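Local coordinates for tyrosine-protein phosphatase YwqE (Bacillus subtilis, PDB 3QY7) that removes phosphate from phosphotyrosine residues of proteins such as YwqD, YwqF and Ssb, as a manganese-dependent phosphatase with a TIM-barrel-like fold, at residues R181-F190 with I237-R247. Sequence-based numbering, arbitrary orientation.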
ATOM      1  N   ARG A 181      13.998   1.507  11.031  1.00 19.37           N
ATOM      2  CA  ARG A 181      13.615   2.212  12.259  1.00 20.04           C
ATOM      3  C   ARG A 181      12.113   2.123  12.500  1.00 18.91           C
ATOM      4  O   ARG A 181      11.688   1.766  13.602  1.00 19.78           O
ATOM      5  CB  ARG A 181      14.096   3.673  12.236  1.00 20.28           C
ATOM      6  CG  ARG A 181      15.610   3.796  12.431  1.00 23.63           C
ATOM      7  CD  ARG A 181      16.125   5.178  12.081  1.00 27.44           C
ATOM      8  NE  ARG A 181      15.614   6.222  12.965  1.00 32.01           N
ATOM      9  CZ  ARG A 181      15.525   7.506  12.625  1.00 32.42           C
ATOM     10  NH1 ARG A 181      15.905   7.911  11.419  1.00 33.90           N
ATOM     11  NH2 ARG A 181      15.051   8.390  13.486  1.00 33.31           N
ATOM     12  N   LEU A 182      11.325   2.407  11.465  1.00 18.67           N
ATOM     13  CA  LEU A 182       9.851   2.350  11.572  1.00 17.23           C
ATOM     14  C   LEU A 182       9.348   0.935  11.867  1.00 17.29           C
ATOM     15  O   LEU A 182       8.458   0.738  12.706  1.00 16.75           O
ATOM     16  CB  LEU A 182       9.198   2.915  10.302  1.00 17.26           C
ATOM     17  CG  LEU A 182       9.504   4.373   9.912  1.00 17.03           C
ATOM     18  CD1 LEU A 182       8.714   4.861   8.694  1.00 19.08           C
ATOM     19  CD2 LEU A 182       9.316   5.313  11.127  1.00 18.07           C
ATOM     20  N   VAL A 183       9.923  -0.054  11.184  1.00 16.40           N
ATOM     21  CA  VAL A 183       9.546  -1.447  11.425  1.00 16.39           C
ATOM     22  C   VAL A 183       9.845  -1.873  12.871  1.00 17.01           C
ATOM     23  O   VAL A 183       9.005  -2.473  13.531  1.00 17.35           O
ATOM     24  CB  VAL A 183      10.208  -2.448  10.429  1.00 15.37           C
ATOM     25  CG1 VAL A 183       9.860  -3.870  10.832  1.00 17.06           C
ATOM     26  CG2 VAL A 183       9.737  -2.180   8.970  1.00 15.19           C
ATOM     27  N   GLU A 184      11.042  -1.549  13.353  1.00 18.03           N
ATOM     28  CA  GLU A 184      11.451  -1.840  14.728  1.00 19.82           C
ATOM     29  C   GLU A 184      10.475  -1.285  15.768  1.00 19.39           C
ATOM     30  O   GLU A 184      10.193  -1.941  16.773  1.00 20.34           O
ATOM     31  CB  GLU A 184      12.828  -1.228  14.978  1.00 20.38           C
ATOM     32  CG  GLU A 184      13.475  -1.743  16.230  1.00 23.31           C
ATOM     33  CD  GLU A 184      14.830  -1.134  16.480  1.00 27.41           C
ATOM     34  OE1 GLU A 184      14.903  -0.095  17.172  1.00 30.23           O
ATOM     35  OE2 GLU A 184      15.822  -1.713  16.002  1.00 29.58           O
ATOM     36  N   ALA A 185       9.983  -0.076  15.509  1.00 19.02           N
ATOM     37  CA  ALA A 185       9.074   0.634  16.414  1.00 19.15           C
ATOM     38  C   ALA A 185       7.624   0.143  16.337  1.00 19.08           C
ATOM     39  O   ALA A 185       6.726   0.732  16.958  1.00 19.43           O
ATOM     40  CB  ALA A 185       9.137   2.122  16.126  1.00 18.88           C
ATOM     41  N   ASN A 186       7.398  -0.929  15.571  1.00 17.95           N
ATOM     42  CA  ASN A 186       6.054  -1.522  15.408  1.00 17.77           C
ATOM     43  C   ASN A 186       5.045  -0.588  14.742  1.00 16.74           C
ATOM     44  O   ASN A 186       3.839  -0.686  14.987  1.00 15.79           O
ATOM     45  CB  ASN A 186       5.505  -2.049  16.748  1.00 17.88           C
ATOM     46  CG  ASN A 186       6.324  -3.190  17.310  1.00 19.69           C
ATOM     47  OD1 ASN A 186       6.561  -3.269  18.525  1.00 23.05           O
ATOM     48  ND2 ASN A 186       6.762  -4.088  16.437  1.00 19.19           N
ATOM     49  N   LEU A 187       5.534   0.319  13.906  1.00 15.75           N
ATOM     50  CA  LEU A 187       4.683   1.316  13.267  1.00 15.55           C
ATOM     51  C   LEU A 187       4.223   0.925  11.872  1.00 14.54           C
ATOM     52  O   LEU A 187       3.429   1.636  11.257  1.00 15.27           O
ATOM     53  CB  LEU A 187       5.400   2.669  13.211  1.00 16.60           C
ATOM     54  CG  LEU A 187       5.769   3.299  14.553  1.00 17.74           C
ATOM     55  CD1 LEU A 187       6.334   4.675  14.262  1.00 19.24           C
ATOM     56  CD2 LEU A 187       4.573   3.394  15.513  1.00 19.68           C
ATOM     57  N   ILE A 188       4.741  -0.203  11.392  1.00 13.39           N
ATOM     58  CA  ILE A 188       4.450  -0.725  10.060  1.00 12.59           C
ATOM     59  C   ILE A 188       3.664  -2.028  10.206  1.00 12.02           C
ATOM     60  O   ILE A 188       4.008  -2.868  11.032  1.00 13.31           O
ATOM     61  CB  ILE A 188       5.778  -1.035   9.312  1.00 12.08           C
ATOM     62  CG1 ILE A 188       6.648   0.227   9.180  1.00 12.11           C
ATOM     63  CG2 ILE A 188       5.536  -1.715   7.949  1.00 11.60           C
ATOM     64  CD1 ILE A 188       6.022   1.448   8.465  1.00 11.39           C
ATOM     65  N   HIS A 189       2.635  -2.191   9.371  1.00 11.77           N
ATOM     66  CA  HIS A 189       1.752  -3.359   9.455  1.00 11.33           C
ATOM     67  C   HIS A 189       1.708  -4.200   8.190  1.00 11.33           C
ATOM     68  O   HIS A 189       1.267  -5.340   8.249  1.00 11.61           O
ATOM     69  CB  HIS A 189       0.364  -2.916   9.898  1.00 11.57           C
ATOM     70  CG  HIS A 189       0.415  -2.080  11.136  1.00 12.71           C
ATOM     71  ND1 HIS A 189       0.556  -0.710  11.090  1.00 12.12           N
ATOM     72  CD2 HIS A 189       0.456  -2.422  12.444  1.00 14.34           C
ATOM     73  CE1 HIS A 189       0.636  -0.239  12.323  1.00 12.17           C
ATOM     74  NE2 HIS A 189       0.582  -1.256  13.165  1.00 13.35           N
ATOM     75  N   PHE A 190       2.178  -3.642   7.076  1.00 11.51           N
ATOM     76  CA  PHE A 190       2.183  -4.312   5.767  1.00 10.62           C
ATOM     77  C   PHE A 190       3.463  -3.954   5.012  1.00 11.13           C
ATOM     78  O   PHE A 190       4.028  -2.868   5.210  1.00 11.74           O
ATOM     79  CB  PHE A 190       1.022  -3.831   4.874  1.00 10.83           C
ATOM     80  CG  PHE A 190      -0.330  -3.879   5.516  1.00 10.66           C
ATOM     81  CD1 PHE A 190      -1.076  -5.060   5.521  1.00 11.67           C
ATOM     82  CD2 PHE A 190      -0.890  -2.724   6.057  1.00 10.72           C
ATOM     83  CE1 PHE A 190      -2.345  -5.099   6.090  1.00  9.98           C
ATOM     84  CE2 PHE A 190      -2.177  -2.752   6.628  1.00 10.83           C
ATOM     85  CZ  PHE A 190      -2.904  -3.931   6.641  1.00 11.42           C
ATOM     86  N   ILE A 237      -6.165  -6.900  11.507  1.00 14.28           N
ATOM     87  CA  ILE A 237      -4.721  -7.128  11.430  1.00 14.51           C
ATOM     88  C   ILE A 237      -4.081  -7.247  12.814  1.00 15.15           C
ATOM     89  O   ILE A 237      -4.652  -6.785  13.821  1.00 16.00           O
ATOM     90  CB  ILE A 237      -3.992  -6.020  10.629  1.00 14.72           C
ATOM     91  CG1 ILE A 237      -4.336  -4.626  11.172  1.00 14.40           C
ATOM     92  CG2 ILE A 237      -4.365  -6.099   9.144  1.00 13.64           C
ATOM     93  CD1 ILE A 237      -3.260  -3.568  10.884  1.00 15.39           C
ATOM     94  N   PHE A 238      -2.896  -7.859  12.851  1.00 15.55           N
ATOM     95  CA  PHE A 238      -2.148  -8.016  14.091  1.00 15.99           C
ATOM     96  C   PHE A 238      -1.188  -6.860  14.271  1.00 16.95           C
ATOM     97  O   PHE A 238      -0.468  -6.465  13.341  1.00 16.59           O
ATOM     98  CB  PHE A 238      -1.389  -9.342  14.130  1.00 15.92           C
ATOM     99  CG  PHE A 238      -2.264 -10.555  13.959  1.00 14.73           C
ATOM    100  CD1 PHE A 238      -1.784 -11.676  13.293  1.00 14.15           C
ATOM    101  CD2 PHE A 238      -3.567 -10.581  14.479  1.00 15.86           C
ATOM    102  CE1 PHE A 238      -2.581 -12.811  13.141  1.00 14.54           C
ATOM    103  CE2 PHE A 238      -4.372 -11.707  14.320  1.00 15.79           C
ATOM    104  CZ  PHE A 238      -3.868 -12.822  13.646  1.00 15.35           C
ATOM    105  N   ARG A 239      -1.181  -6.322  15.481  1.00 18.08           N
ATOM    106  CA  ARG A 239      -0.348  -5.182  15.806  1.00 19.74           C
ATOM    107  C   ARG A 239       0.490  -5.491  17.029  1.00 20.45           C
ATOM    108  O   ARG A 239       0.081  -6.249  17.916  1.00 21.50           O
ATOM    109  CB  ARG A 239      -1.218  -3.942  16.075  1.00 20.15           C
ATOM    110  CG  ARG A 239      -2.153  -3.587  14.925  1.00 22.66           C
ATOM    111  CD  ARG A 239      -3.300  -2.678  15.357  1.00 26.65           C
ATOM    112  NE  ARG A 239      -2.915  -1.284  15.257  1.00 30.20           N
ATOM    113  CZ  ARG A 239      -3.329  -0.428  14.324  1.00 26.93           C
ATOM    114  NH1 ARG A 239      -4.195  -0.769  13.377  1.00 27.71           N
ATOM    115  NH2 ARG A 239      -2.866   0.801  14.361  1.00 27.65           N
ATOM    116  N   GLN A 240       1.674  -4.895  17.064  1.00 21.19           N
ATOM    117  CA  GLN A 240       2.500  -4.891  18.264  1.00 21.95           C
ATOM    118  C   GLN A 240       2.449  -3.466  18.854  1.00 21.66           C
ATOM    119  O   GLN A 240       2.097  -2.504  18.140  1.00 20.30           O
ATOM    120  CB  GLN A 240       3.935  -5.337  17.939  1.00 22.78           C
ATOM    121  CG  GLN A 240       4.070  -6.782  17.420  1.00 25.25           C
ATOM    122  CD  GLN A 240       3.695  -7.851  18.439  1.00 29.17           C
ATOM    123  OE1 GLN A 240       3.076  -8.863  18.089  1.00 31.94           O
ATOM    124  NE2 GLN A 240       4.068  -7.640  19.699  1.00 30.40           N
ATOM    125  N   PRO A 241       2.770  -3.321  20.157  1.00 21.90           N
ATOM    126  CA  PRO A 241       2.634  -1.998  20.753  1.00 22.53           C
ATOM    127  C   PRO A 241       3.536  -0.977  20.062  1.00 22.63           C
ATOM    128  O   PRO A 241       4.754  -1.193  19.975  1.00 22.37           O
ATOM    129  CB  PRO A 241       3.053  -2.214  22.216  1.00 22.15           C
ATOM    130  CG  PRO A 241       2.983  -3.683  22.448  1.00 22.80           C
ATOM    131  CD  PRO A 241       3.308  -4.306  21.116  1.00 22.32           C
ATOM    132  N   PRO A 242       2.943   0.117  19.549  1.00 23.33           N
ATOM    133  CA  PRO A 242       3.731   1.128  18.856  1.00 24.23           C
ATOM    134  C   PRO A 242       4.703   1.815  19.800  1.00 25.83           C
ATOM    135  O   PRO A 242       4.433   1.934  21.006  1.00 25.67           O
ATOM    136  CB  PRO A 242       2.684   2.130  18.357  1.00 24.26           C
ATOM    137  CG  PRO A 242       1.484   1.887  19.194  1.00 23.42           C
ATOM    138  CD  PRO A 242       1.501   0.441  19.547  1.00 23.67           C
ATOM    139  N   GLN A 243       5.835   2.240  19.249  1.00 26.89           N
ATOM    140  CA  GLN A 243       6.886   2.856  20.050  1.00 28.84           C
ATOM    141  C   GLN A 243       7.317   4.169  19.419  1.00 29.56           C
ATOM    142  O   GLN A 243       7.298   4.313  18.198  1.00 29.44           O
ATOM    143  CB  GLN A 243       8.076   1.902  20.202  1.00 28.70           C
ATOM    144  CG  GLN A 243       7.736   0.493  20.710  1.00 30.86           C
ATOM    145  CD  GLN A 243       7.224   0.444  22.146  1.00 33.42           C
ATOM    146  OE1 GLN A 243       7.380   1.398  22.920  1.00 35.70           O
ATOM    147  NE2 GLN A 243       6.615  -0.685  22.514  1.00 33.12           N
ATOM    148  N   PRO A 244       7.647   5.175  20.252  1.00 30.72           N
ATOM    149  CA  PRO A 244       8.180   6.383  19.655  1.00 31.18           C
ATOM    150  C   PRO A 244       9.511   6.116  18.965  1.00 31.90           C
ATOM    151  O   PRO A 244      10.271   5.226  19.365  1.00 31.29           O
ATOM    152  CB  PRO A 244       8.381   7.304  20.864  1.00 31.48           C
ATOM    153  CG  PRO A 244       7.302   6.904  21.781  1.00 31.03           C
ATOM    154  CD  PRO A 244       7.216   5.404  21.643  1.00 30.89           C
ATOM    155  N   VAL A 245       9.753   6.875  17.937  1.00 32.98           N
ATOM    156  CA  VAL A 245      11.003   6.850  17.246  1.00 34.65           C
ATOM    157  C   VAL A 245      11.464   8.297  17.247  1.00 35.72           C
ATOM    158  O   VAL A 245      10.692   9.190  17.092  1.00 35.94           O
ATOM    159  CB  VAL A 245      10.887   6.243  15.849  1.00 34.59           C
ATOM    160  CG1 VAL A 245       9.532   6.062  15.393  1.00 35.13           C
ATOM    161  CG2 VAL A 245      11.781   6.821  14.814  1.00 34.50           C
ATOM    162  N   LYS A 246      12.731   8.474  17.434  1.00 37.31           N
ATOM    163  CA  LYS A 246      13.366   9.752  17.643  1.00 39.10           C
ATOM    164  C   LYS A 246      14.064  10.146  16.397  1.00 39.90           C
ATOM    165  O   LYS A 246      14.220   9.304  15.571  1.00 39.96           O
ATOM    166  CB  LYS A 246      14.516   9.502  18.596  1.00 39.15           C
ATOM    167  CG  LYS A 246      15.578   8.772  17.773  1.00 40.64           C
ATOM    168  CD  LYS A 246      16.730   8.102  18.481  1.00 42.74           C
ATOM    169  CE  LYS A 246      17.940   8.165  17.572  1.00 43.14           C
ATOM    170  NZ  LYS A 246      18.914   7.162  17.874  1.00 43.36           N
ATOM    171  N   ARG A 247      14.542  11.409  16.355  1.00 40.93           N
ATOM    172  CA  ARG A 247      15.373  11.953  15.267  1.00 41.91           C
ATOM    173  C   ARG A 247      14.602  12.131  13.964  1.00 42.00           C
ATOM    174  O   ARG A 247      14.690  13.179  13.317  1.00 42.36           O
ATOM    175  CB  ARG A 247      16.628  11.089  15.045  1.00 42.14           C
ATOM    176  CG  ARG A 247      17.816  11.789  14.402  1.00 44.01           C
ATOM    177  CD  ARG A 247      18.525  12.735  15.369  1.00 46.78           C
ATOM    178  NE  ARG A 247      19.765  13.251  14.793  1.00 48.60           N
ATOM    179  CZ  ARG A 247      20.966  12.701  14.974  1.00 50.07           C
ATOM    180  NH1 ARG A 247      21.101  11.612  15.725  1.00 50.98           N
ATOM    181  NH2 ARG A 247      22.037  13.241  14.406  1.00 50.34           N
TER
HETATM  182  O   HOH W   1       0.975  -0.975  15.998  1.00 21.41           O
HETATM  183  O   HOH W   2       2.602  -3.260  14.871  1.00 23.79           O
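His-189 packs against the C-terminal tail through Ile-237 and Arg-239. CD1 of Ile-237 lies 3.8 Å from CB of His-189, and CG of Arg-239 is 3.8 Å from CD2 of the His-189 ring. The Arg-239 guanidinium is tilted by 36° to the imidazole, with NE2 of His-189 over one of the guanidinium faces, offset toward the rim, while NH2 of Arg-239 bonds to Ala-158 O. Turned beside the backbone N (chi1 -52°), the His-189 ring presents ND1 to the backbone N of Ser-160 and NE2 to water 1. That water is also within hydrogen-bonding distance of Asn-186 O and Gln-240 O; water 2 accepts from Gln-240 N and lies 2.9 Å from Asn-186 O. Asn-186, with positive phi, is the C-prime residue of the Schellman motif that ends helix 173-184. Its side chain crosses that of Gln-240, resting against CB, and its own CB sits 3.4 Å from Pro-241 O. Just before it, Ala-185 O accepts a bond from the backbone N of Gln-243, 2.9 Å away and bent to 138° at the hydrogen. Farther along, Val-245 sets CG1 3.7 Å from CD1 of Leu-187. Beyond it, the Arg-181 chain bends at chi3 and brings NH2, at the guanidinium edge, to Lys-246 O; the modelled separation is too short to be taken literally, and CB of Arg-247 lies 3.5 Å from the same NH2. Carbonyls at the helix end thus meet a direct tail N-H at Ala-185 and two waters at Asn-186, which join the tail to the turn into strand 190-192.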